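Local coordinates for ABC transporter substrate binding protein (Ribose) (Agrobacterium vitis, PDB 5DKV) that binds alpha-D-tagatopyranose in the cleft between its two lobes and probably serves as the sugar-binding component of an ABC transporter, at residues F41-M45 with T114-F118; Y137-V143 with T174-R178; G226-F230 with F253-G257; D269-H275 with T302-N308. All blocks are in the same frame, centred on the assembly; numbering follows the deposited sequence.

Contact 1: residues F41-M45 with T114-F118; sequences FYITM and TVDTF. With T6T (alpha-D-tagatopyranose), chain E.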
# COMPACT_ATOMS: atom_id res chain seq x y z
N PHE A 41 0.54 -2.08 -7.29
CA PHE A 41 -0.25 -1.13 -6.51
C PHE A 41 -0.11 0.27 -7.09
O PHE A 41 -1.10 0.97 -7.35
CB PHE A 41 0.19 -1.12 -5.05
CG PHE A 41 -0.48 -0.07 -4.19
CD1 PHE A 41 -1.74 -0.26 -3.71
CD2 PHE A 41 0.20 1.09 -3.84
CE1 PHE A 41 -2.35 0.68 -2.90
CE2 PHE A 41 -0.40 2.05 -3.04
CZ PHE A 41 -1.69 1.86 -2.57
N TYR A 42 1.13 0.70 -7.31
CA TYR A 42 1.35 2.05 -7.81
C TYR A 42 0.97 2.16 -9.29
O TYR A 42 0.57 3.22 -9.76
CB TYR A 42 2.79 2.48 -7.57
CG TYR A 42 3.09 2.66 -6.09
CD1 TYR A 42 2.43 3.65 -5.34
CD2 TYR A 42 3.99 1.85 -5.44
CE1 TYR A 42 2.68 3.80 -3.99
CE2 TYR A 42 4.23 2.00 -4.06
CZ TYR A 42 3.57 2.97 -3.36
OH TYR A 42 3.86 3.08 -2.02
N ILE A 43 1.12 1.07 -10.02
CA ILE A 43 0.74 1.06 -11.43
C ILE A 43 -0.75 1.28 -11.54
O ILE A 43 -1.21 2.03 -12.40
CB ILE A 43 1.20 -0.25 -12.11
CG1 ILE A 43 2.72 -0.22 -12.22
CG2 ILE A 43 0.57 -0.45 -13.50
CD1 ILE A 43 3.34 -1.57 -12.56
N THR A 44 -1.51 0.62 -10.67
CA THR A 44 -2.97 0.76 -10.67
C THR A 44 -3.39 2.13 -10.14
O THR A 44 -4.33 2.72 -10.67
CB THR A 44 -3.60 -0.38 -9.85
OG1 THR A 44 -3.13 -1.62 -10.38
CG2 THR A 44 -5.10 -0.34 -9.95
N MET A 45 -2.67 2.66 -9.16
CA MET A 45 -2.91 4.03 -8.69
C MET A 45 -2.73 5.03 -9.83
O MET A 45 -3.53 5.92 -10.04
CB MET A 45 -1.98 4.39 -7.53
CG MET A 45 -2.21 5.77 -6.96
SD MET A 45 -0.87 6.36 -5.93
CE MET A 45 -0.90 5.13 -4.64
N THR A 114 -0.22 13.70 -0.15
CA THR A 114 0.46 12.41 -0.09
C THR A 114 -0.60 11.30 -0.25
O THR A 114 -1.73 11.37 0.25
CB THR A 114 1.34 12.21 1.19
OG1 THR A 114 0.53 12.03 2.35
CG2 THR A 114 2.25 13.40 1.39
N VAL A 115 -0.23 10.33 -1.06
CA VAL A 115 -1.07 9.20 -1.39
C VAL A 115 -0.37 7.96 -0.86
O VAL A 115 0.85 7.84 -0.95
CB VAL A 115 -1.32 9.09 -2.93
CG1 VAL A 115 -2.24 10.22 -3.41
CG2 VAL A 115 -0.01 9.11 -3.75
N ASP A 116 -1.17 7.05 -0.28
CA ASP A 116 -0.72 5.76 0.29
C ASP A 116 0.00 5.94 1.63
O ASP A 116 -0.50 5.50 2.68
CB ASP A 116 0.17 5.00 -0.71
CG ASP A 116 0.57 3.64 -0.20
OD1 ASP A 116 -0.29 2.94 0.40
OD2 ASP A 116 1.75 3.27 -0.43
N THR A 117 1.15 6.60 1.58
CA THR A 117 1.99 6.85 2.74
C THR A 117 1.96 8.33 3.12
O THR A 117 1.46 9.16 2.36
CB THR A 117 3.43 6.46 2.44
OG1 THR A 117 3.84 7.14 1.25
CG2 THR A 117 3.54 4.96 2.26
N PHE A 118 2.51 8.66 4.29
CA PHE A 118 2.50 10.03 4.78
C PHE A 118 3.86 10.49 5.27
O PHE A 118 4.79 9.69 5.44
CB PHE A 118 1.45 10.21 5.89
CG PHE A 118 1.65 9.35 7.15
CD1 PHE A 118 2.61 9.69 8.09
CD2 PHE A 118 0.80 8.29 7.42
CE1 PHE A 118 2.77 8.93 9.25
CE2 PHE A 118 0.94 7.55 8.60
CZ PHE A 118 1.93 7.88 9.50
O3 T6T E . 1.15 -2.35 -0.15
C3 T6T E . 1.43 -1.36 -1.13
C4 T6T E . 1.51 -0.05 -0.47
O4 T6T E . 0.20 0.27 0.14
C5 T6T E . 2.57 -0.04 0.54
O5 T6T E . 2.75 1.27 1.11
C6 T6T E . 3.93 -0.37 -0.07
O6 T6T E . 3.84 -1.65 -0.76
C2 T6T E . 2.80 -1.65 -1.77
O2 T6T E . 3.03 -0.66 -2.75
C1 T6T E . 2.93 -3.00 -2.36
O1 T6T E . 2.00 -3.23 -3.37

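Contact 2: residues Y137-V143 with T174-R178; sequences YIASDNV and TTDQR. With T6T (alpha-D-tagatopyranose), chain E.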
# COMPACT_ATOMS: atom_id res chain seq x y z
N TYR A 137 -4.08 13.60 2.92
CA TYR A 137 -3.53 12.27 2.96
C TYR A 137 -4.62 11.31 2.50
O TYR A 137 -5.67 11.21 3.15
CB TYR A 137 -3.08 11.91 4.39
CG TYR A 137 -2.60 10.48 4.55
CD1 TYR A 137 -1.87 9.85 3.57
CD2 TYR A 137 -2.92 9.76 5.68
CE1 TYR A 137 -1.43 8.53 3.72
CE2 TYR A 137 -2.50 8.45 5.84
CZ TYR A 137 -1.75 7.85 4.85
OH TYR A 137 -1.33 6.55 4.99
N ILE A 138 -4.38 10.65 1.38
CA ILE A 138 -5.38 9.78 0.75
C ILE A 138 -4.79 8.38 0.69
O ILE A 138 -3.76 8.16 0.03
CB ILE A 138 -5.74 10.27 -0.65
CG1 ILE A 138 -6.31 11.68 -0.58
CG2 ILE A 138 -6.77 9.32 -1.31
CD1 ILE A 138 -6.47 12.33 -1.93
N ALA A 139 -5.44 7.44 1.37
CA ALA A 139 -4.88 6.10 1.54
C ALA A 139 -5.89 5.13 2.10
O ALA A 139 -6.97 5.55 2.53
CB ALA A 139 -3.68 6.16 2.46
N SER A 140 -5.54 3.85 2.16
CA SER A 140 -6.38 2.91 2.91
C SER A 140 -6.35 3.20 4.41
O SER A 140 -5.44 3.88 4.89
CB SER A 140 -5.92 1.47 2.70
OG SER A 140 -5.88 1.12 1.34
N ASP A 141 -7.31 2.67 5.14
CA ASP A 141 -7.25 2.66 6.59
C ASP A 141 -6.33 1.49 6.95
O ASP A 141 -6.80 0.36 7.09
CB ASP A 141 -8.66 2.50 7.22
CG ASP A 141 -8.63 2.45 8.76
OD1 ASP A 141 -7.57 2.20 9.39
OD2 ASP A 141 -9.71 2.66 9.37
N ASN A 142 -5.03 1.72 7.06
CA ASN A 142 -4.11 0.60 7.12
C ASN A 142 -4.09 -0.16 8.44
O ASN A 142 -3.80 -1.37 8.46
CB ASN A 142 -2.72 1.10 6.76
CG ASN A 142 -2.61 1.32 5.28
OD1 ASN A 142 -2.56 0.37 4.53
ND2 ASN A 142 -2.61 2.58 4.86
N VAL A 143 -4.46 0.50 9.53
CA VAL A 143 -4.62 -0.25 10.77
C VAL A 143 -5.78 -1.24 10.64
O VAL A 143 -5.64 -2.41 11.02
CB VAL A 143 -4.88 0.68 11.98
CG1 VAL A 143 -5.20 -0.15 13.22
CG2 VAL A 143 -3.66 1.55 12.23
N THR A 174 2.63 2.65 6.21
CA THR A 174 1.48 1.79 5.89
C THR A 174 1.62 0.40 6.51
O THR A 174 0.71 -0.10 7.16
CB THR A 174 1.34 1.63 4.40
OG1 THR A 174 2.63 1.30 3.88
CG2 THR A 174 0.83 2.93 3.75
N THR A 175 2.76 -0.24 6.26
CA THR A 175 2.96 -1.59 6.74
C THR A 175 3.22 -1.64 8.26
O THR A 175 2.91 -2.64 8.89
CB THR A 175 4.09 -2.27 5.98
OG1 THR A 175 5.28 -1.48 6.11
CG2 THR A 175 3.73 -2.43 4.49
N ASP A 176 3.75 -0.56 8.84
CA ASP A 176 3.79 -0.43 10.30
C ASP A 176 2.36 -0.48 10.86
O ASP A 176 2.09 -1.17 11.84
CB ASP A 176 4.46 0.89 10.72
CG ASP A 176 5.97 0.82 10.77
OD1 ASP A 176 6.56 -0.26 10.51
OD2 ASP A 176 6.58 1.88 11.07
N GLN A 177 1.44 0.25 10.22
CA GLN A 177 0.07 0.31 10.69
C GLN A 177 -0.61 -1.05 10.53
O GLN A 177 -1.37 -1.47 11.39
CB GLN A 177 -0.71 1.40 9.96
CG GLN A 177 -0.41 2.79 10.49
CD GLN A 177 -1.15 3.87 9.73
OE1 GLN A 177 -1.23 3.81 8.52
NE2 GLN A 177 -1.74 4.82 10.46
N ARG A 178 -0.33 -1.74 9.42
CA ARG A 178 -0.93 -3.05 9.20
C ARG A 178 -0.45 -4.04 10.24
O ARG A 178 -1.23 -4.83 10.76
CB ARG A 178 -0.62 -3.57 7.80
CG ARG A 178 -1.19 -2.73 6.71
CD ARG A 178 -0.68 -3.07 5.32
NE ARG A 178 -0.98 -1.95 4.42
CZ ARG A 178 -0.43 -1.75 3.23
NH1 ARG A 178 0.45 -2.60 2.72
NH2 ARG A 178 -0.80 -0.68 2.53
O3 T6T E . 1.15 -2.35 -0.15
C3 T6T E . 1.43 -1.36 -1.13
C4 T6T E . 1.51 -0.05 -0.47
O4 T6T E . 0.20 0.27 0.14
C5 T6T E . 2.57 -0.04 0.54
O5 T6T E . 2.75 1.27 1.11
C6 T6T E . 3.93 -0.37 -0.07
O6 T6T E . 3.84 -1.65 -0.76
C2 T6T E . 2.80 -1.65 -1.77
O2 T6T E . 3.03 -0.66 -2.75
C1 T6T E . 2.93 -3.00 -2.36
O1 T6T E . 2.00 -3.23 -3.37
O HOH W 1 0.25 4.90 6.47
O HOH W 2 -3.71 4.36 7.28

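Contact 3: residues G226-F230 with F253-G257; sequences GANLF and FDAPG. With T6T (alpha-D-tagatopyranose), chain E.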
# COMPACT_ATOMS: atom_id res chain seq x y z
N GLY A 226 1.24 -11.78 4.99
CA GLY A 226 2.16 -10.92 4.26
C GLY A 226 1.58 -9.53 4.16
O GLY A 226 0.52 -9.32 3.54
N ALA A 227 2.28 -8.55 4.73
CA ALA A 227 1.66 -7.28 4.99
C ALA A 227 1.70 -6.32 3.80
O ALA A 227 1.16 -5.24 3.89
CB ALA A 227 2.30 -6.63 6.20
N ASN A 228 2.31 -6.74 2.68
CA ASN A 228 2.17 -6.00 1.42
C ASN A 228 2.37 -6.99 0.28
O ASN A 228 2.61 -8.18 0.49
CB ASN A 228 3.16 -4.81 1.31
CG ASN A 228 4.55 -5.21 0.82
OD1 ASN A 228 5.02 -6.31 1.09
ND2 ASN A 228 5.24 -4.27 0.16
N LEU A 229 2.21 -6.48 -0.94
CA LEU A 229 2.26 -7.32 -2.13
C LEU A 229 3.43 -8.31 -2.12
O LEU A 229 3.23 -9.54 -2.22
CB LEU A 229 2.37 -6.43 -3.36
CG LEU A 229 2.08 -7.08 -4.71
CD1 LEU A 229 1.63 -6.02 -5.72
CD2 LEU A 229 3.28 -7.82 -5.26
N PHE A 230 4.63 -7.77 -1.95
CA PHE A 230 5.85 -8.57 -2.09
C PHE A 230 5.97 -9.56 -0.93
O PHE A 230 6.39 -10.69 -1.12
CB PHE A 230 7.06 -7.64 -2.21
CG PHE A 230 6.98 -6.78 -3.42
CD1 PHE A 230 7.20 -7.33 -4.67
CD2 PHE A 230 6.62 -5.45 -3.35
CE1 PHE A 230 7.09 -6.56 -5.81
CE2 PHE A 230 6.49 -4.69 -4.50
CZ PHE A 230 6.73 -5.24 -5.72
N PHE A 253 -1.76 -9.37 1.74
CA PHE A 253 -2.19 -8.02 1.42
C PHE A 253 -1.90 -7.73 -0.03
O PHE A 253 -0.92 -8.22 -0.58
CB PHE A 253 -1.48 -7.00 2.31
CG PHE A 253 -2.38 -5.89 2.81
CD1 PHE A 253 -3.22 -6.09 3.87
CD2 PHE A 253 -2.35 -4.63 2.21
CE1 PHE A 253 -4.04 -5.10 4.33
CE2 PHE A 253 -3.17 -3.61 2.68
CZ PHE A 253 -4.01 -3.85 3.74
N ASP A 254 -2.76 -6.91 -0.63
CA ASP A 254 -2.70 -6.51 -2.04
C ASP A 254 -3.16 -7.65 -2.95
O ASP A 254 -3.42 -8.77 -2.49
CB ASP A 254 -1.31 -5.98 -2.44
CG ASP A 254 -0.99 -4.67 -1.72
OD1 ASP A 254 0.06 -4.59 -1.03
OD2 ASP A 254 -1.81 -3.72 -1.85
N ALA A 255 -3.37 -7.33 -4.22
CA ALA A 255 -4.01 -8.27 -5.15
C ALA A 255 -3.39 -8.23 -6.54
O ALA A 255 -4.02 -7.82 -7.52
CB ALA A 255 -5.49 -7.99 -5.22
N PRO A 256 -2.13 -8.68 -6.65
CA PRO A 256 -1.57 -8.82 -7.99
C PRO A 256 -2.28 -9.94 -8.75
O PRO A 256 -2.99 -10.75 -8.14
CB PRO A 256 -0.11 -9.17 -7.73
CG PRO A 256 -0.09 -9.78 -6.39
CD PRO A 256 -1.20 -9.13 -5.60
N GLY A 257 -2.07 -9.99 -10.05
CA GLY A 257 -2.73 -10.97 -10.90
C GLY A 257 -2.58 -12.40 -10.44
O GLY A 257 -3.47 -13.22 -10.65
O3 T6T E . 1.15 -2.35 -0.15
C3 T6T E . 1.43 -1.36 -1.13
C4 T6T E . 1.51 -0.05 -0.47
O4 T6T E . 0.20 0.27 0.14
C5 T6T E . 2.57 -0.04 0.54
O5 T6T E . 2.75 1.27 1.11
C6 T6T E . 3.93 -0.37 -0.07
O6 T6T E . 3.84 -1.65 -0.76
C2 T6T E . 2.80 -1.65 -1.77
O2 T6T E . 3.03 -0.66 -2.75
C1 T6T E . 2.93 -3.00 -2.36
O1 T6T E . 2.00 -3.23 -3.37
O HOH W 3 0.59 -10.42 -1.86

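Contact 4: residues D269-H275 with T302-N308; sequences DFAIAQH and TGFTVIN. With T6T (alpha-D-tagatopyranose), chain E.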
# COMPACT_ATOMS: atom_id res chain seq x y z
N ASP A 269 -5.46 -18.15 1.14
CA ASP A 269 -6.86 -18.21 1.52
C ASP A 269 -7.60 -16.89 1.27
O ASP A 269 -8.77 -16.90 0.89
CB ASP A 269 -7.01 -18.60 2.99
CG ASP A 269 -7.06 -20.11 3.19
OD1 ASP A 269 -6.44 -20.83 2.38
OD2 ASP A 269 -7.72 -20.56 4.14
N PHE A 270 -6.92 -15.76 1.50
CA PHE A 270 -7.50 -14.44 1.29
C PHE A 270 -6.46 -13.49 0.74
O PHE A 270 -5.31 -13.51 1.17
CB PHE A 270 -8.08 -13.85 2.59
CG PHE A 270 -9.14 -14.69 3.21
CD1 PHE A 270 -10.44 -14.59 2.77
CD2 PHE A 270 -8.85 -15.57 4.24
CE1 PHE A 270 -11.43 -15.33 3.32
CE2 PHE A 270 -9.84 -16.35 4.80
CZ PHE A 270 -11.14 -16.23 4.36
N ALA A 271 -6.89 -12.65 -0.18
CA ALA A 271 -6.12 -11.49 -0.60
C ALA A 271 -6.88 -10.25 -0.20
O ALA A 271 -8.06 -10.12 -0.51
CB ALA A 271 -5.85 -11.52 -2.10
N ILE A 272 -6.22 -9.35 0.51
CA ILE A 272 -6.83 -8.09 0.93
C ILE A 272 -6.46 -6.99 -0.08
O ILE A 272 -5.39 -6.40 -0.01
CB ILE A 272 -6.40 -7.68 2.36
CG1 ILE A 272 -6.50 -8.84 3.37
CG2 ILE A 272 -7.24 -6.47 2.81
CD1 ILE A 272 -7.82 -9.52 3.39
N ALA A 273 -7.33 -6.77 -1.07
CA ALA A 273 -7.12 -5.75 -2.11
C ALA A 273 -7.34 -4.35 -1.54
O ALA A 273 -8.37 -4.07 -0.96
CB ALA A 273 -8.06 -5.99 -3.32
N GLN A 274 -6.36 -3.47 -1.68
CA GLN A 274 -6.63 -2.07 -1.53
C GLN A 274 -7.35 -1.61 -2.79
O GLN A 274 -7.61 -2.40 -3.69
CB GLN A 274 -5.34 -1.29 -1.33
CG GLN A 274 -4.52 -1.76 -0.12
CD GLN A 274 -3.32 -0.88 0.11
OE1 GLN A 274 -3.46 0.18 0.68
NE2 GLN A 274 -2.15 -1.31 -0.35
N HIS A 275 -7.63 -0.31 -2.83
CA HIS A 275 -8.25 0.36 -3.99
C HIS A 275 -7.32 1.42 -4.54
O HIS A 275 -7.60 2.60 -4.44
CB HIS A 275 -9.57 0.98 -3.57
CG HIS A 275 -10.64 -0.02 -3.23
ND1 HIS A 275 -11.93 0.36 -2.93
CD2 HIS A 275 -10.61 -1.37 -3.13
CE1 HIS A 275 -12.65 -0.71 -2.66
NE2 HIS A 275 -11.88 -1.77 -2.77
N THR A 302 -9.72 5.14 1.73
CA THR A 302 -10.27 4.29 0.67
C THR A 302 -10.38 2.88 1.24
O THR A 302 -9.71 2.56 2.21
CB THR A 302 -9.39 4.34 -0.59
OG1 THR A 302 -8.05 3.96 -0.26
CG2 THR A 302 -9.38 5.77 -1.15
N GLY A 303 -11.22 2.05 0.64
CA GLY A 303 -11.60 0.79 1.24
C GLY A 303 -10.83 -0.44 0.81
O GLY A 303 -9.84 -0.35 0.10
N PHE A 304 -11.31 -1.60 1.28
CA PHE A 304 -10.73 -2.88 0.93
C PHE A 304 -11.77 -3.75 0.25
O PHE A 304 -12.98 -3.61 0.45
CB PHE A 304 -10.22 -3.61 2.17
CG PHE A 304 -9.24 -2.85 2.96
CD1 PHE A 304 -7.96 -2.67 2.47
CD2 PHE A 304 -9.57 -2.32 4.18
CE1 PHE A 304 -7.03 -1.96 3.20
CE2 PHE A 304 -8.66 -1.63 4.90
CZ PHE A 304 -7.39 -1.44 4.41
N THR A 305 -11.27 -4.65 -0.59
CA THR A 305 -12.05 -5.74 -1.15
C THR A 305 -11.36 -7.03 -0.74
O THR A 305 -10.22 -7.27 -1.13
CB THR A 305 -12.15 -5.64 -2.68
OG1 THR A 305 -12.83 -4.43 -3.04
CG2 THR A 305 -12.92 -6.82 -3.27
N VAL A 306 -12.05 -7.86 0.04
CA VAL A 306 -11.51 -9.15 0.47
C VAL A 306 -11.85 -10.20 -0.59
O VAL A 306 -13.01 -10.44 -0.89
CB VAL A 306 -12.05 -9.54 1.84
CG1 VAL A 306 -11.42 -10.86 2.31
CG2 VAL A 306 -11.75 -8.41 2.86
N ILE A 307 -10.80 -10.78 -1.18
CA ILE A 307 -10.93 -11.72 -2.28
C ILE A 307 -10.63 -13.12 -1.77
O ILE A 307 -9.62 -13.35 -1.09
CB ILE A 307 -9.99 -11.36 -3.48
CG1 ILE A 307 -10.17 -9.89 -3.88
CG2 ILE A 307 -10.29 -12.28 -4.69
CD1 ILE A 307 -9.23 -9.42 -5.01
N ASN A 308 -11.52 -14.06 -2.07
CA ASN A 308 -11.32 -15.45 -1.69
C ASN A 308 -11.50 -16.35 -2.91
O ASN A 308 -11.74 -15.87 -4.01
CB ASN A 308 -12.31 -15.84 -0.58
CG ASN A 308 -13.76 -15.65 -0.99
OD1 ASN A 308 -14.21 -16.24 -1.97
ND2 ASN A 308 -14.51 -14.87 -0.23
O3 T6T E . 1.15 -2.35 -0.15
C3 T6T E . 1.43 -1.36 -1.13
C4 T6T E . 1.51 -0.05 -0.47
O4 T6T E . 0.20 0.27 0.14
C5 T6T E . 2.57 -0.04 0.54
O5 T6T E . 2.75 1.27 1.11
C6 T6T E . 3.93 -0.37 -0.07
O6 T6T E . 3.84 -1.65 -0.76
C2 T6T E . 2.80 -1.65 -1.77
O2 T6T E . 3.03 -0.66 -2.75
C1 T6T E . 2.93 -3.00 -2.36
O1 T6T E . 2.00 -3.23 -3.37
O HOH W 4 -7.74 1.25 -0.47
O HOH W 5 -13.36 2.74 -0.85

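Contact 1: residues F41-M45 with T114-F118
Tyr42 and Asp116 meet through a short but weak hydrogen bond, Tyr42 OH to Asp116 OD2 at 2.6 Å, with the phenol ring and carboxylate planes 73° apart. The same OD2 also accepts from tagatose O5 at 2.7 Å, while OD1 accepts a hydrogen bond from sugar O4, again at 2.7 Å. Each carboxylate oxygen thus holds one sugar hydroxyl, and the two sugar bonds, with the weak tyrosine bond, limit the rotation of the carboxylate. Asp116 can reach this far because its CG lies anti to the backbone N (chi1 -176°), extending away from the end of the strand.

The setting is the sugar cleft of a periplasmic binding protein, where the first turn of helix 40-56 faces the loop that follows strand 112-115.

Aromatic contacts come next. The Phe41 ring has sugar O4 over one face, 3.6 Å above the plane and offset toward the rim. Phe41 CE2 approaches Asp116 CG obliquely, at 3.4 Å, and Phe41 CD2 lies 3.6 Å above the Tyr42 ring, over its centre.

Apolar packing adds a third kind of contact. The Met45 chain bends at its last torsion, bringing SD to 3.6 Å from Val115 CG2 and CE to 4.1 Å from Asp116 CB.

Contact 2: residues Y137-V143 with T174-R178
Asn142 OD1 is gripped side-on by Arg178, which donates to that one oxygen from NE at 2.8 Å and from NH2 at 2.9 Å. Both nitrogens come from the same face of the amide, tilted 34° from the carbonyl plane, whereas the oxygen lies almost in the guanidinium plane. This fixes the guanidinium edge-on to the sugar: NH2 also donates to tagatose O4, and NH1 to O3 at 3.0 Å with a second acceptor in Ala227 O. Asn142 is therefore a second-shell residue positioning a first-shell arginine. Thr174 OG1, placed between its backbone N and carbonyl carbon (chi1 48°), donates to sugar O5 at 2.8 Å.

Two waters serve Gln177 OE1, which accepts from both; one water also donates to Tyr137 OH, which is bonded to Asp116 O, and the other accepts from Asn142 N and ND2. Beyond them Val143 CG2 rests on Gln177 CB at 3.7 Å, and Val143 CA lies 3.5 Å from Gln177 O in a CA-H...O contact.

The segment 137-143 carries the chain from strand 137-140, between strands 112-115 and 299-307 in the sheet, into helix 142-156, whose first turn packs against the first turns of helix 173-186.

Contact 3: residues G226-F230 with F253-G257
Asp254 OD1 faces Leu229 N and the sugar together. Tagatose O3 donates a hydrogen bond to Asp254 OD1 at 2.6 Å. Leu229 N adds a weak bond to Asp254 OD1 at 2.9 Å, whose angle at the hydrogen is only 124°. That N-H belongs to the first residue of helix 229-241, so the positive end of the helix dipole probably favours the charged carboxylate. The other oxygen, OD2, is bonded to Tyr322 OH and Gln274 NE2, so both carboxylate oxygens have partners. A second sugar bond comes from Asn228, whose ND2 donates almost straight (171°) to the ring oxygen O6 at 3.1 Å; ND2 is also bonded to Asn202 OD1, and Asn228 OD1 to Ser231 OG.

Next to these side chains the backbones pair. Phe253 N donates to Gly226 O at 2.9 Å, continuing the pairing of the parallel strands 223-226 and 249-253 at their carboxyl ends. Binding residues carried on loops at those ends are the usual layout of the Rossmann-like lobes of periplasmic binding proteins, and here both loops reach the sugar. Asn228 serves as N-cap of the helix, its side chain turning back to cap a backbone N just past the segment. A water donates to both Leu229 O and Phe253 O, joining the first turn of the helix to the end of strand 249-253.

Packing surrounds the polar centre. Leu229 CB lies 3.2 Å from sugar O1, while its CG meets Pro256 CG tip to tip at 3.8 Å. Phe253 CB sits beside Ala227 O at 3.5 Å, and its ring packs on Arg178 and Gln274.

Contact 4: residues D269-H275 with T302-N308
Ala271 and Ala273 pair with Ile307 and Thr305 as antiparallel hydrogen-bonded partners, each pair sharing two backbone bonds, with Ile272 and Val306 as the non-hydrogen-bonded pair between them and short strand axes 4.8 Å apart at 159°. Past this regular part, Phe304 CA makes a CA-H...O contact with Ala273 O.

Side chains divide between the sheet faces. On one, Ile272 and Val306 lie side by side, Ile272 CD1 touching Val306 CG1 at 4.0 Å, and Ile272 CG2 meets Phe304 CD1. Phe270 extends this patch, its CD1 3.9 Å from Val306 CG1. On the other face Ile307 CD1 packs on Ala273 CB, also at 4.0 Å.

His275 supplies the polar end. Gly303 O lies over the centre of its imidazole, 3.4 Å above the plane, while NE2 and Thr305 OG1 share a hydrogen bond of 2.8 Å near the ring plane. ND1 is held by Glu278 OE1, so both ring nitrogens are engaged. One water accepts from His275 N and donates to Gly303 O, and is also bonded to Thr302 OG1.

Gln274 turns to the cleft. Its chain is extended beyond CG (chi2 -175°), carrying NE2 to tagatose O4 at 2.9 Å in a nearly straight bond, while OE1 accepts from Ser140 OG.

In the sheet, strand 270-273 lies between 249-253 and 299-307, with Phe304 and Phe270 against helix 142-156, and His275 stands at the N-cap position of helix 276-291.

Overall arrangement
Along the chain the four contacts follow in series, each closing before the next opens, yet all converge on the same sugar. Centres lie about 9 Å apart for contacts 3 and 4, 11 Å for contacts 1 and 2, and up to 16 Å for contacts 1 and 4. Contacts 1 and 2 share the neighbouring strands 112-115 and 137-140; strand 299-307 then joins 137-140 to 270-273, linking contact 2 to contact 4, and 249-253 continues to contact 3. Arg178 NH1 reaches Ala227 O, joining contacts 2 and 3, and Gln274 OE1 meets Ser140 OG, joining contacts 4 and 2. Tagatose is thus enclosed by both lobes, consistent with the closed, ligand-bound state of periplasmic binding proteins.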